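Local coordinates for dioxygenase (Pseudomonas brassicacearum, PDB 5V2D), which probably cleaves the alpha,beta double bond of lignin-derived stilbenes with dioxygen at an iron centre, like other members of the carotenoid cleavage oxygenase family, at residues G76-I79 / F80-D84; Y123-A126 / F127-D130; P398-P401 / A402-P405; A162-L165 / E166-E169. All coordinates share one frame; numbering follows the deposited sequence.

Interaction 1: residues G76-I79 / F80-D84; sequences GTDI and FFNGD
D78 and N82 meet side chain to side chain at a 3-10 turn, residues 80-82, in the loop that joins strands 60-67 and 85-93 of the beta-propeller. Carboxylate and amide stand nearly perpendicular, their planes 86° apart. N82 ND2 comes to the syn lone pair of D78 OD1 at 2.9 Å, and that oxygen lies close to the amide plane of N82; the hydrogen bond is fairly straight (160° at the hydrogen). The same OD1 also receives a weak bond from I79 N. With an alanine in place of D78, the N82 amide, deprived of this acceptor, would probably turn more easily, since the bond of N82 OD1 to R108 is itself weak. The backbone bond from N82 N to I79 O, 3.0 Å long, closes the turn. F81 sends its ring away from the contact, and the side chain of F81 is about 7 Å from the bound iron, while N141 and K155 hold its carbonyl oxygen. I79 carries CG1 between its backbone N and carbonyl carbon (chi1 70°), which lays its CG1-CD1 arm beside F81; the two side chains cross obliquely, with I79 CD1 4.1 Å from F81 CB.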
ATOM      1  N   GLY A  76      24.722   1.343  -3.032  1.00 34.39           N
ATOM      2  CA  GLY A  76      25.091   1.856  -1.742  1.00 33.42           C
ATOM      3  C   GLY A  76      24.060   2.747  -1.141  1.00 31.67           C
ATOM      4  O   GLY A  76      24.330   3.299  -0.061  1.00 29.16           O
ATOM      5  N   THR A  77      22.899   2.864  -1.800  1.00 30.80           N
ATOM      6  CA  THR A  77      21.810   3.615  -1.271  1.00 30.87           C
ATOM      7  C   THR A  77      20.508   3.081  -1.905  1.00 31.87           C
ATOM      8  O   THR A  77      20.547   2.533  -3.011  1.00 28.81           O
ATOM      9  CB  THR A  77      22.006   5.092  -1.649  1.00 33.96           C
ATOM     10  OG1 THR A  77      21.001   5.826  -0.978  1.00 38.96           O
ATOM     11  CG2 THR A  77      21.868   5.363  -3.173  1.00 35.80           C
ATOM     12  N   ASP A  78      19.352   3.248  -1.244  1.00 28.87           N
ATOM     13  CA  ASP A  78      18.091   2.857  -1.838  1.00 28.42           C
ATOM     14  C   ASP A  78      16.939   3.347  -1.034  1.00 27.57           C
ATOM     15  O   ASP A  78      17.137   3.959   0.010  1.00 28.73           O
ATOM     16  CB  ASP A  78      18.031   1.338  -2.025  1.00 28.45           C
ATOM     17  CG  ASP A  78      17.140   0.893  -3.235  1.00 30.37           C
ATOM     18  OD1 ASP A  78      16.481   1.740  -3.983  1.00 29.25           O
ATOM     19  OD2 ASP A  78      17.155  -0.390  -3.376  1.00 31.65           O
ATOM     20  N   ILE A  79      15.727   3.129  -1.530  1.00 26.59           N
ATOM     21  CA  ILE A  79      14.518   3.628  -0.873  1.00 26.16           C
ATOM     22  C   ILE A  79      13.731   2.428  -0.371  1.00 27.58           C
ATOM     23  O   ILE A  79      13.902   1.255  -0.884  1.00 25.80           O
ATOM     24  CB  ILE A  79      13.704   4.555  -1.757  1.00 26.27           C
ATOM     25  CG1 ILE A  79      13.045   3.792  -2.918  1.00 26.16           C
ATOM     26  CG2 ILE A  79      14.602   5.727  -2.217  1.00 29.24           C
ATOM     27  CD1 ILE A  79      12.099   4.596  -3.740  1.00 26.46           C
ATOM     28  N   PHE A  80      12.899   2.682   0.635  1.00 24.29           N
ATOM     29  CA  PHE A  80      12.134   1.582   1.265  1.00 23.42           C
ATOM     30  C   PHE A  80      11.254   0.866   0.283  1.00 21.27           C
ATOM     31  O   PHE A  80      11.165  -0.367   0.309  1.00 22.42           O
ATOM     32  CB  PHE A  80      11.271   2.184   2.400  1.00 24.39           C
ATOM     33  CG  PHE A  80      10.268   1.225   2.985  1.00 22.33           C
ATOM     34  CD1 PHE A  80       8.952   1.496   2.892  1.00 22.90           C
ATOM     35  CD2 PHE A  80      10.680   0.135   3.655  1.00 22.68           C
ATOM     36  CE1 PHE A  80       7.980   0.662   3.480  1.00 22.95           C
ATOM     37  CE2 PHE A  80       9.749  -0.746   4.201  1.00 23.88           C
ATOM     38  CZ  PHE A  80       8.389  -0.453   4.114  1.00 23.80           C
ATOM     39  N   PHE A  81      10.657   1.588  -0.651  1.00 22.27           N
ATOM     40  CA  PHE A  81       9.743   1.027  -1.634  1.00 24.19           C
ATOM     41  C   PHE A  81      10.425   0.044  -2.624  1.00 23.34           C
ATOM     42  O   PHE A  81       9.749  -0.543  -3.459  1.00 25.25           O
ATOM     43  CB  PHE A  81       9.041   2.118  -2.452  1.00 26.36           C
ATOM     44  CG  PHE A  81       8.124   3.005  -1.695  1.00 33.44           C
ATOM     45  CD1 PHE A  81       7.485   2.638  -0.540  1.00 36.32           C
ATOM     46  CD2 PHE A  81       7.698   4.209  -2.304  1.00 43.48           C
ATOM     47  CE1 PHE A  81       6.614   3.504   0.154  1.00 36.63           C
ATOM     48  CE2 PHE A  81       6.771   5.066  -1.676  1.00 42.87           C
ATOM     49  CZ  PHE A  81       6.260   4.726  -0.415  1.00 42.31           C
ATOM     50  N   ASN A  82      11.739  -0.088  -2.560  1.00 22.12           N
ATOM     51  CA  ASN A  82      12.460  -0.910  -3.541  1.00 23.30           C
ATOM     52  C   ASN A  82      12.873  -2.314  -3.043  1.00 22.50           C
ATOM     53  O   ASN A  82      13.501  -3.063  -3.757  1.00 24.71           O
ATOM     54  CB  ASN A  82      13.686  -0.180  -4.040  1.00 25.04           C
ATOM     55  CG  ASN A  82      14.058  -0.543  -5.487  1.00 27.62           C
ATOM     56  OD1 ASN A  82      13.234  -1.167  -6.264  1.00 26.31           O
ATOM     57  ND2 ASN A  82      15.248  -0.108  -5.876  1.00 24.54           N
ATOM     58  N   GLY A  83      12.468  -2.688  -1.848  1.00 21.80           N
ATOM     59  CA  GLY A  83      12.953  -3.925  -1.242  1.00 20.86           C
ATOM     60  C   GLY A  83      12.157  -5.144  -1.736  1.00 21.43           C
ATOM     61  O   GLY A  83      10.955  -5.033  -1.998  1.00 22.39           O
ATOM     62  N   ASP A  84      12.834  -6.259  -1.859  1.00 21.32           N
ATOM     63  CA  ASP A  84      12.191  -7.548  -2.251  1.00 22.70           C
ATOM     64  C   ASP A  84      10.954  -7.804  -1.377  1.00 21.11           C
ATOM     65  O   ASP A  84      11.020  -7.674  -0.155  1.00 20.76           O
ATOM     66  CB  ASP A  84      13.175  -8.671  -2.116  1.00 23.07           C
ATOM     67  CG  ASP A  84      14.413  -8.425  -2.988  1.00 25.56           C
ATOM     68  OD1 ASP A  84      14.317  -8.638  -4.212  1.00 25.94           O
ATOM     69  OD2 ASP A  84      15.443  -8.056  -2.412  1.00 27.54           O
TER

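Interaction 2: residues Y123-A126 / F127-D130; sequences YRNA and FTND
T128 and N125 carry this short 3-10 turn, residues 126-128, and the carbonyl oxygen of N125 receives both of the bonds T128 gives. T128 OG1 lies 2.6 Å from N125 O, nearly along the C=O axis, whereas T128 N reaches the same oxygen at 3.1 Å from above the carbonyl plane. The threonine can do both because its hydroxyl takes the crowded position between backbone N and carbonyl carbon (chi1 61°); V122 N is a further partner of that hydroxyl. Its CG2 then faces the N125 amide, 3.8 Å from N125 ND2. The N125 side chain itself extends with CG opposite the backbone N (chi1 -177°), and this brings OD1 to the edge of the F127 ring, 3.3 Å from F127 CD2, with amide and ring planes 77° apart. N125 OD1 also accepts a weak bond from F127 N, while N125 ND2 is held by the carbonyl oxygens of G266 and M262. One residue further on, N129 N bonds A126 O at 3.0 Å, and the N129 amide lies alongside A126 with ND2 3.7 Å from A126 CB, its polar ends taken by N137 and G121. The turn belongs to the loop between helix 107-115 and strand 143-147, and F127 rests on M262 and K263 of helix 259-263.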
ATOM      1  N   TYR A 123      15.445   2.860  -8.178  1.00 26.51           N
ATOM      2  CA  TYR A 123      14.025   2.458  -8.141  1.00 26.39           C
ATOM      3  C   TYR A 123      13.354   2.666  -9.483  1.00 26.25           C
ATOM      4  O   TYR A 123      13.341   3.797 -10.022  1.00 26.48           O
ATOM      5  CB  TYR A 123      13.273   3.221  -7.039  1.00 27.97           C
ATOM      6  CG  TYR A 123      11.813   2.944  -6.921  1.00 28.35           C
ATOM      7  CD1 TYR A 123      10.889   3.846  -7.398  1.00 30.82           C
ATOM      8  CD2 TYR A 123      11.314   1.722  -6.357  1.00 29.09           C
ATOM      9  CE1 TYR A 123       9.488   3.590  -7.288  1.00 30.01           C
ATOM     10  CE2 TYR A 123       9.932   1.506  -6.239  1.00 31.35           C
ATOM     11  CZ  TYR A 123       9.028   2.436  -6.692  1.00 34.16           C
ATOM     12  OH  TYR A 123       7.647   2.249  -6.707  1.00 40.53           O
ATOM     13  N   ARG A 124      12.810   1.574 -10.029  1.00 26.35           N
ATOM     14  CA  ARG A 124      11.997   1.584 -11.264  1.00 26.66           C
ATOM     15  C   ARG A 124      12.792   2.178 -12.437  1.00 26.70           C
ATOM     16  O   ARG A 124      12.245   2.816 -13.344  1.00 26.43           O
ATOM     17  CB  ARG A 124      10.659   2.296 -11.065  1.00 27.61           C
ATOM     18  CG  ARG A 124       9.663   1.503 -10.167  1.00 29.95           C
ATOM     19  CD  ARG A 124       8.214   1.953 -10.337  1.00 30.23           C
ATOM     20  NE  ARG A 124       7.753   1.821 -11.723  1.00 33.95           N
ATOM     21  CZ  ARG A 124       6.522   2.126 -12.171  1.00 37.02           C
ATOM     22  NH1 ARG A 124       5.685   2.701 -11.345  1.00 32.86           N
ATOM     23  NH2 ARG A 124       6.152   1.878 -13.471  1.00 38.98           N
ATOM     24  N   ASN A 125      14.125   2.012 -12.394  1.00 25.92           N
ATOM     25  CA  ASN A 125      14.946   2.456 -13.496  1.00 27.99           C
ATOM     26  C   ASN A 125      15.913   1.322 -13.857  1.00 26.42           C
ATOM     27  O   ASN A 125      17.082   1.253 -13.381  1.00 28.38           O
ATOM     28  CB  ASN A 125      15.648   3.790 -13.155  1.00 29.82           C
ATOM     29  CG  ASN A 125      16.468   4.321 -14.347  1.00 30.19           C
ATOM     30  OD1 ASN A 125      16.567   3.606 -15.361  1.00 29.82           O
ATOM     31  ND2 ASN A 125      17.077   5.523 -14.232  1.00 30.60           N
ATOM     32  N   ALA A 126      15.410   0.464 -14.711  1.00 26.56           N
ATOM     33  CA  ALA A 126      16.210  -0.725 -15.104  1.00 28.41           C
ATOM     34  C   ALA A 126      17.448  -0.359 -15.940  1.00 31.33           C
ATOM     35  O   ALA A 126      18.393  -1.135 -16.001  1.00 29.55           O
ATOM     36  CB  ALA A 126      15.336  -1.721 -15.869  1.00 30.69           C
ATOM     37  N   PHE A 127      17.506   0.838 -16.523  1.00 30.34           N
ATOM     38  CA  PHE A 127      18.763   1.252 -17.176  1.00 30.93           C
ATOM     39  C   PHE A 127      19.931   1.316 -16.232  1.00 32.74           C
ATOM     40  O   PHE A 127      21.022   1.337 -16.714  1.00 31.60           O
ATOM     41  CB  PHE A 127      18.619   2.626 -17.903  1.00 34.29           C
ATOM     42  CG  PHE A 127      17.504   2.643 -18.910  1.00 33.18           C
ATOM     43  CD1 PHE A 127      17.649   1.917 -20.124  1.00 37.07           C
ATOM     44  CD2 PHE A 127      16.286   3.314 -18.662  1.00 35.35           C
ATOM     45  CE1 PHE A 127      16.615   1.904 -21.076  1.00 38.05           C
ATOM     46  CE2 PHE A 127      15.255   3.260 -19.603  1.00 35.28           C
ATOM     47  CZ  PHE A 127      15.429   2.588 -20.819  1.00 38.53           C
ATOM     48  N   THR A 128      19.735   1.356 -14.906  1.00 27.71           N
ATOM     49  CA  THR A 128      20.829   1.407 -13.964  1.00 27.72           C
ATOM     50  C   THR A 128      21.102   0.054 -13.346  1.00 26.64           C
ATOM     51  O   THR A 128      21.941  -0.041 -12.449  1.00 23.87           O
ATOM     52  CB  THR A 128      20.488   2.367 -12.827  1.00 28.46           C
ATOM     53  OG1 THR A 128      19.308   1.910 -12.111  1.00 27.15           O
ATOM     54  CG2 THR A 128      20.273   3.722 -13.406  1.00 27.86           C
ATOM     55  N   ASN A 129      20.432  -1.023 -13.825  1.00 23.72           N
ATOM     56  CA  ASN A 129      20.717  -2.338 -13.275  1.00 24.61           C
ATOM     57  C   ASN A 129      22.061  -2.887 -13.760  1.00 25.98           C
ATOM     58  O   ASN A 129      22.497  -2.544 -14.821  1.00 27.19           O
ATOM     59  CB  ASN A 129      19.622  -3.346 -13.640  1.00 25.31           C
ATOM     60  CG  ASN A 129      18.306  -3.069 -12.929  1.00 24.47           C
ATOM     61  OD1 ASN A 129      18.250  -2.274 -12.021  1.00 26.58           O
ATOM     62  ND2 ASN A 129      17.243  -3.700 -13.381  1.00 26.62           N
ATOM     63  N   ASP A 130      22.613  -3.845 -13.052  1.00 27.64           N
ATOM     64  CA  ASP A 130      23.733  -4.691 -13.576  1.00 28.44           C
ATOM     65  C   ASP A 130      23.173  -5.491 -14.727  1.00 29.70           C
ATOM     66  O   ASP A 130      22.002  -5.863 -14.766  1.00 24.25           O
ATOM     67  CB  ASP A 130      24.140  -5.607 -12.436  1.00 31.00           C
ATOM     68  CG  ASP A 130      25.380  -6.444 -12.722  1.00 34.04           C
ATOM     69  OD1 ASP A 130      25.363  -7.394 -13.530  1.00 36.35           O
ATOM     70  OD2 ASP A 130      26.344  -6.220 -11.970  1.00 37.09           O
TER

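Interaction 3: residues P398-P401 / A402-P405; sequences PYNP and ANGP
Y399 packs a ring face against the N403 amide and reaches G404 with its hydroxyl. Its CG is directed opposite the backbone N (chi1 -178°), a setting that carries the ring past N403 as far as G404. N403 ND2 sits over the centre of one ring face, 3.4 Å above the plane, with the amide standing almost upright on the ring, the two planes 85° apart. That nitrogen finds its hydrogen-bond partner in D431 O. At the far end of the ring, Y399 OH donates to G404 O at 2.8 Å; the oxygen lies in the plane of the ring, but the hydroxyl stands above the plane of the carbonyl. N400 comes next and offers two acceptors to the 3-10 turn of residues 401-403. Its side-chain OD1 takes A402 N at 3.0 Å, while its backbone O takes N403 N at 2.9 Å; N400 ND2 turns instead to the hydroxyl of S432. P401 has no N-H to give, yet its carbonyl oxygen accepts from G404 N at 3.0 Å and closes the turn. The chain then leaves through G404, where a beta carbon would run into P405 CD and, at these backbone angles, the carbonyl oxygen of N403. The whole turn sits at the surface in the loop between strands 387-392 and 413-418. F410 meets the Y399 ring edge-to-face, and the asparagines hold the turn against D431 and S432, just ahead of strand 433-442.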
ATOM      1  N   PRO A 398       3.692  11.862  24.066  1.00 37.75           N
ATOM      2  CA  PRO A 398       5.029  11.531  24.486  1.00 39.97           C
ATOM      3  C   PRO A 398       5.754  10.555  23.493  1.00 40.04           C
ATOM      4  O   PRO A 398       5.106   9.680  22.887  1.00 38.40           O
ATOM      5  CB  PRO A 398       4.831  10.843  25.854  1.00 42.00           C
ATOM      6  CG  PRO A 398       3.347  10.811  26.138  1.00 42.27           C
ATOM      7  CD  PRO A 398       2.611  11.450  25.015  1.00 41.40           C
ATOM      8  N   TYR A 399       7.061  10.708  23.389  1.00 38.94           N
ATOM      9  CA  TYR A 399       7.914   9.922  22.491  1.00 39.01           C
ATOM     10  C   TYR A 399       9.196   9.579  23.223  1.00 41.08           C
ATOM     11  O   TYR A 399      10.008  10.436  23.539  1.00 42.38           O
ATOM     12  CB  TYR A 399       8.218  10.758  21.255  1.00 41.47           C
ATOM     13  CG  TYR A 399       9.060  10.031  20.204  1.00 38.41           C
ATOM     14  CD1 TYR A 399      10.428  10.107  20.217  1.00 40.07           C
ATOM     15  CD2 TYR A 399       8.457   9.298  19.199  1.00 40.03           C
ATOM     16  CE1 TYR A 399      11.204   9.436  19.284  1.00 40.63           C
ATOM     17  CE2 TYR A 399       9.209   8.619  18.206  1.00 38.89           C
ATOM     18  CZ  TYR A 399      10.574   8.665  18.254  1.00 39.67           C
ATOM     19  OH  TYR A 399      11.371   8.022  17.317  1.00 34.32           O
ATOM     20  N   ASN A 400       9.362   8.315  23.540  1.00 41.38           N
ATOM     21  CA  ASN A 400      10.537   7.840  24.270  1.00 42.83           C
ATOM     22  C   ASN A 400      11.795   8.120  23.443  1.00 44.81           C
ATOM     23  O   ASN A 400      11.888   7.673  22.305  1.00 41.22           O
ATOM     24  CB  ASN A 400      10.361   6.351  24.542  1.00 43.36           C
ATOM     25  CG  ASN A 400      11.488   5.740  25.338  1.00 46.66           C
ATOM     26  OD1 ASN A 400      12.506   6.384  25.630  1.00 50.41           O
ATOM     27  ND2 ASN A 400      11.330   4.487  25.658  1.00 46.10           N
ATOM     28  N   PRO A 401      12.770   8.881  23.992  1.00 52.54           N
ATOM     29  CA  PRO A 401      13.969   9.157  23.151  1.00 50.22           C
ATOM     30  C   PRO A 401      14.816   7.883  22.814  1.00 45.02           C
ATOM     31  O   PRO A 401      15.513   7.880  21.791  1.00 43.33           O
ATOM     32  CB  PRO A 401      14.758  10.202  23.963  1.00 53.21           C
ATOM     33  CG  PRO A 401      13.846  10.610  25.091  1.00 55.92           C
ATOM     34  CD  PRO A 401      12.920   9.463  25.346  1.00 54.22           C
ATOM     35  N   ALA A 402      14.680   6.806  23.585  1.00 43.50           N
ATOM     36  CA  ALA A 402      15.281   5.503  23.190  1.00 43.36           C
ATOM     37  C   ALA A 402      14.664   4.875  21.916  1.00 42.31           C
ATOM     38  O   ALA A 402      15.136   3.829  21.457  1.00 41.37           O
ATOM     39  CB  ALA A 402      15.174   4.485  24.334  1.00 45.12           C
ATOM     40  N   ASN A 403      13.623   5.495  21.383  1.00 39.05           N
ATOM     41  CA  ASN A 403      13.102   5.102  20.089  1.00 40.59           C
ATOM     42  C   ASN A 403      14.066   5.452  18.969  1.00 42.96           C
ATOM     43  O   ASN A 403      13.940   4.883  17.899  1.00 41.85           O
ATOM     44  CB  ASN A 403      11.760   5.789  19.758  1.00 37.54           C
ATOM     45  CG  ASN A 403      10.631   5.414  20.718  1.00 35.14           C
ATOM     46  OD1 ASN A 403      10.755   4.449  21.506  1.00 34.35           O
ATOM     47  ND2 ASN A 403       9.530   6.179  20.658  1.00 35.22           N
ATOM     48  N   GLY A 404      15.004   6.371  19.194  1.00 43.80           N
ATOM     49  CA  GLY A 404      15.820   6.877  18.090  1.00 45.21           C
ATOM     50  C   GLY A 404      15.106   7.987  17.382  1.00 45.02           C
ATOM     51  O   GLY A 404      14.062   8.456  17.854  1.00 46.35           O
ATOM     52  N   PRO A 405      15.661   8.471  16.263  1.00 45.39           N
ATOM     53  CA  PRO A 405      14.952   9.565  15.559  1.00 44.24           C
ATOM     54  C   PRO A 405      13.671   9.122  14.984  1.00 40.39           C
ATOM     55  O   PRO A 405      13.538   7.936  14.667  1.00 40.08           O
ATOM     56  CB  PRO A 405      15.902   9.978  14.409  1.00 47.32           C
ATOM     57  CG  PRO A 405      16.887   8.851  14.314  1.00 46.16           C
ATOM     58  CD  PRO A 405      16.912   8.069  15.594  1.00 45.29           C
TER

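Interaction 4: residues A162-L165 / E166-E169; sequences AMDL and ETLE
D164 and E169 pair through their backbones at the tight end of a beta-hairpin, D164 N donating to E169 O at 2.8 Å, and the end-to-end directions of 162-165 and 166-169 lie 147° apart. The hairpin joins strands 161-163 and 170-173 of one propeller blade, and a second backbone bond, from L168 N to D164 O at 2.9 Å, draws in its loop. The D164 side chain reaches across that loop with CG opposite the backbone N (chi1 -180°). OD1 thereby grips two amides: E166 N at 2.7 Å on the anti side of the carboxylate, and T167 N at 2.9 Å from above its plane. With an alanine here, the E166 and T167 amides would probably be left without their shared acceptor and the loop would be freer to shift. On the hairpin's other side M163 bends at its thioether, setting CE 3.3 Å from L168 O and 4.2 Å from L168 CB, and both residues pack on V87 of strand 85-93. Y63 OH bonds the carbonyl oxygen of L165. T167 completes the loop with an ST turn, in which its OG1 accepts from E169 N at 3.1 Å.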
ATOM      1  N   ALA A 162       1.900 -14.922  -8.140  1.00 25.67           N
ATOM      2  CA  ALA A 162       1.011 -15.763  -7.351  1.00 27.39           C
ATOM      3  C   ALA A 162       1.769 -16.592  -6.353  1.00 25.48           C
ATOM      4  O   ALA A 162       2.889 -17.052  -6.631  1.00 27.12           O
ATOM      5  CB  ALA A 162       0.162 -16.624  -8.279  1.00 27.73           C
ATOM      6  N   MET A 163       1.137 -16.748  -5.199  1.00 24.67           N
ATOM      7  CA  MET A 163       1.590 -17.575  -4.142  1.00 25.56           C
ATOM      8  C   MET A 163       0.504 -18.509  -3.621  1.00 27.19           C
ATOM      9  O   MET A 163      -0.694 -18.206  -3.667  1.00 26.79           O
ATOM     10  CB  MET A 163       2.112 -16.687  -3.027  1.00 26.30           C
ATOM     11  CG  MET A 163       3.218 -15.689  -3.493  1.00 29.42           C
ATOM     12  SD  MET A 163       3.534 -14.607  -2.058  1.00 33.98           S
ATOM     13  CE  MET A 163       4.988 -15.418  -1.353  1.00 31.67           C
ATOM     14  N   ASP A 164       0.949 -19.632  -3.055  1.00 26.19           N
ATOM     15  CA  ASP A 164       0.007 -20.597  -2.465  1.00 29.47           C
ATOM     16  C   ASP A 164      -0.573 -19.954  -1.186  1.00 27.96           C
ATOM     17  O   ASP A 164       0.194 -19.453  -0.308  1.00 25.72           O
ATOM     18  CB  ASP A 164       0.733 -21.892  -2.138  1.00 29.95           C
ATOM     19  CG  ASP A 164      -0.181 -22.928  -1.534  1.00 34.32           C
ATOM     20  OD1 ASP A 164      -0.651 -22.834  -0.382  1.00 29.55           O
ATOM     21  OD2 ASP A 164      -0.429 -23.895  -2.223  1.00 38.68           O
ATOM     22  N   LEU A 165      -1.889 -19.959  -1.064  1.00 29.15           N
ATOM     23  CA  LEU A 165      -2.561 -19.348   0.101  1.00 28.32           C
ATOM     24  C   LEU A 165      -2.140 -19.949   1.470  1.00 29.56           C
ATOM     25  O   LEU A 165      -2.107 -19.246   2.458  1.00 30.62           O
ATOM     26  CB  LEU A 165      -4.053 -19.518  -0.042  1.00 29.84           C
ATOM     27  CG  LEU A 165      -4.660 -18.537  -1.101  1.00 28.24           C
ATOM     28  CD1 LEU A 165      -6.017 -19.075  -1.602  1.00 30.65           C
ATOM     29  CD2 LEU A 165      -4.732 -17.063  -0.568  1.00 27.59           C
ATOM     30  N   GLU A 166      -1.772 -21.240   1.514  1.00 32.00           N
ATOM     31  CA  GLU A 166      -1.394 -21.864   2.770  1.00 33.55           C
ATOM     32  C   GLU A 166       0.084 -21.827   3.011  1.00 32.28           C
ATOM     33  O   GLU A 166       0.489 -21.419   4.075  1.00 35.50           O
ATOM     34  CB  GLU A 166      -1.880 -23.303   2.829  1.00 41.54           C
ATOM     35  CG  GLU A 166      -3.425 -23.362   2.708  1.00 50.70           C
ATOM     36  CD  GLU A 166      -4.016 -24.737   3.041  1.00 58.55           C
ATOM     37  OE1 GLU A 166      -5.049 -24.786   3.776  1.00 62.88           O
ATOM     38  OE2 GLU A 166      -3.431 -25.768   2.580  1.00 59.99           O
ATOM     39  N   THR A 167       0.898 -22.237   2.040  1.00 30.80           N
ATOM     40  CA  THR A 167       2.328 -22.363   2.268  1.00 29.55           C
ATOM     41  C   THR A 167       3.144 -21.109   1.908  1.00 29.45           C
ATOM     42  O   THR A 167       4.284 -21.034   2.253  1.00 27.59           O
ATOM     43  CB  THR A 167       2.935 -23.506   1.427  1.00 29.45           C
ATOM     44  OG1 THR A 167       2.850 -23.148   0.065  1.00 28.22           O
ATOM     45  CG2 THR A 167       2.171 -24.838   1.624  1.00 33.49           C
ATOM     46  N   LEU A 168       2.568 -20.218   1.138  1.00 27.89           N
ATOM     47  CA  LEU A 168       3.285 -19.029   0.582  1.00 29.25           C
ATOM     48  C   LEU A 168       4.421 -19.432  -0.378  1.00 30.70           C
ATOM     49  O   LEU A 168       5.302 -18.620  -0.679  1.00 29.27           O
ATOM     50  CB  LEU A 168       3.724 -18.086   1.671  1.00 26.48           C
ATOM     51  CG  LEU A 168       2.607 -17.512   2.527  1.00 26.45           C
ATOM     52  CD1 LEU A 168       3.314 -16.636   3.623  1.00 29.20           C
ATOM     53  CD2 LEU A 168       1.670 -16.686   1.677  1.00 28.65           C
ATOM     54  N   GLU A 169       4.336 -20.667  -0.912  1.00 30.91           N
ATOM     55  CA  GLU A 169       5.195 -21.075  -2.023  1.00 32.42           C
ATOM     56  C   GLU A 169       4.873 -20.143  -3.231  1.00 28.40           C
ATOM     57  O   GLU A 169       3.720 -19.839  -3.506  1.00 25.15           O
ATOM     58  CB  GLU A 169       4.998 -22.591  -2.368  1.00 34.92           C
ATOM     59  CG  GLU A 169       5.899 -23.084  -3.488  1.00 41.63           C
ATOM     60  CD  GLU A 169       5.521 -24.508  -4.040  1.00 49.33           C
ATOM     61  OE1 GLU A 169       4.509 -25.206  -3.588  1.00 56.00           O
ATOM     62  OE2 GLU A 169       6.250 -24.899  -5.011  1.00 53.57           O
TER

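In the fold
From the N terminus the four contacts follow in series, none enclosing or crossing another. Interaction 1 shapes the loop between strands 60-67 and 85-93, near the iron, and interaction 2 the later loop between helix 107-115 and strand 143-147. These two touch: Y123 packs against I79, F81 and N82, tying the loops together. Interaction 4 then closes the hairpin between strands 161-163 and 170-173, its nearest atoms about 10 Å from interaction 1. Far along the chain, interaction 3 folds the loop between strands 387-392 and 413-418 of another blade, its centre about 24 Å from that of interaction 1 and about 38 Å from that of interaction 4.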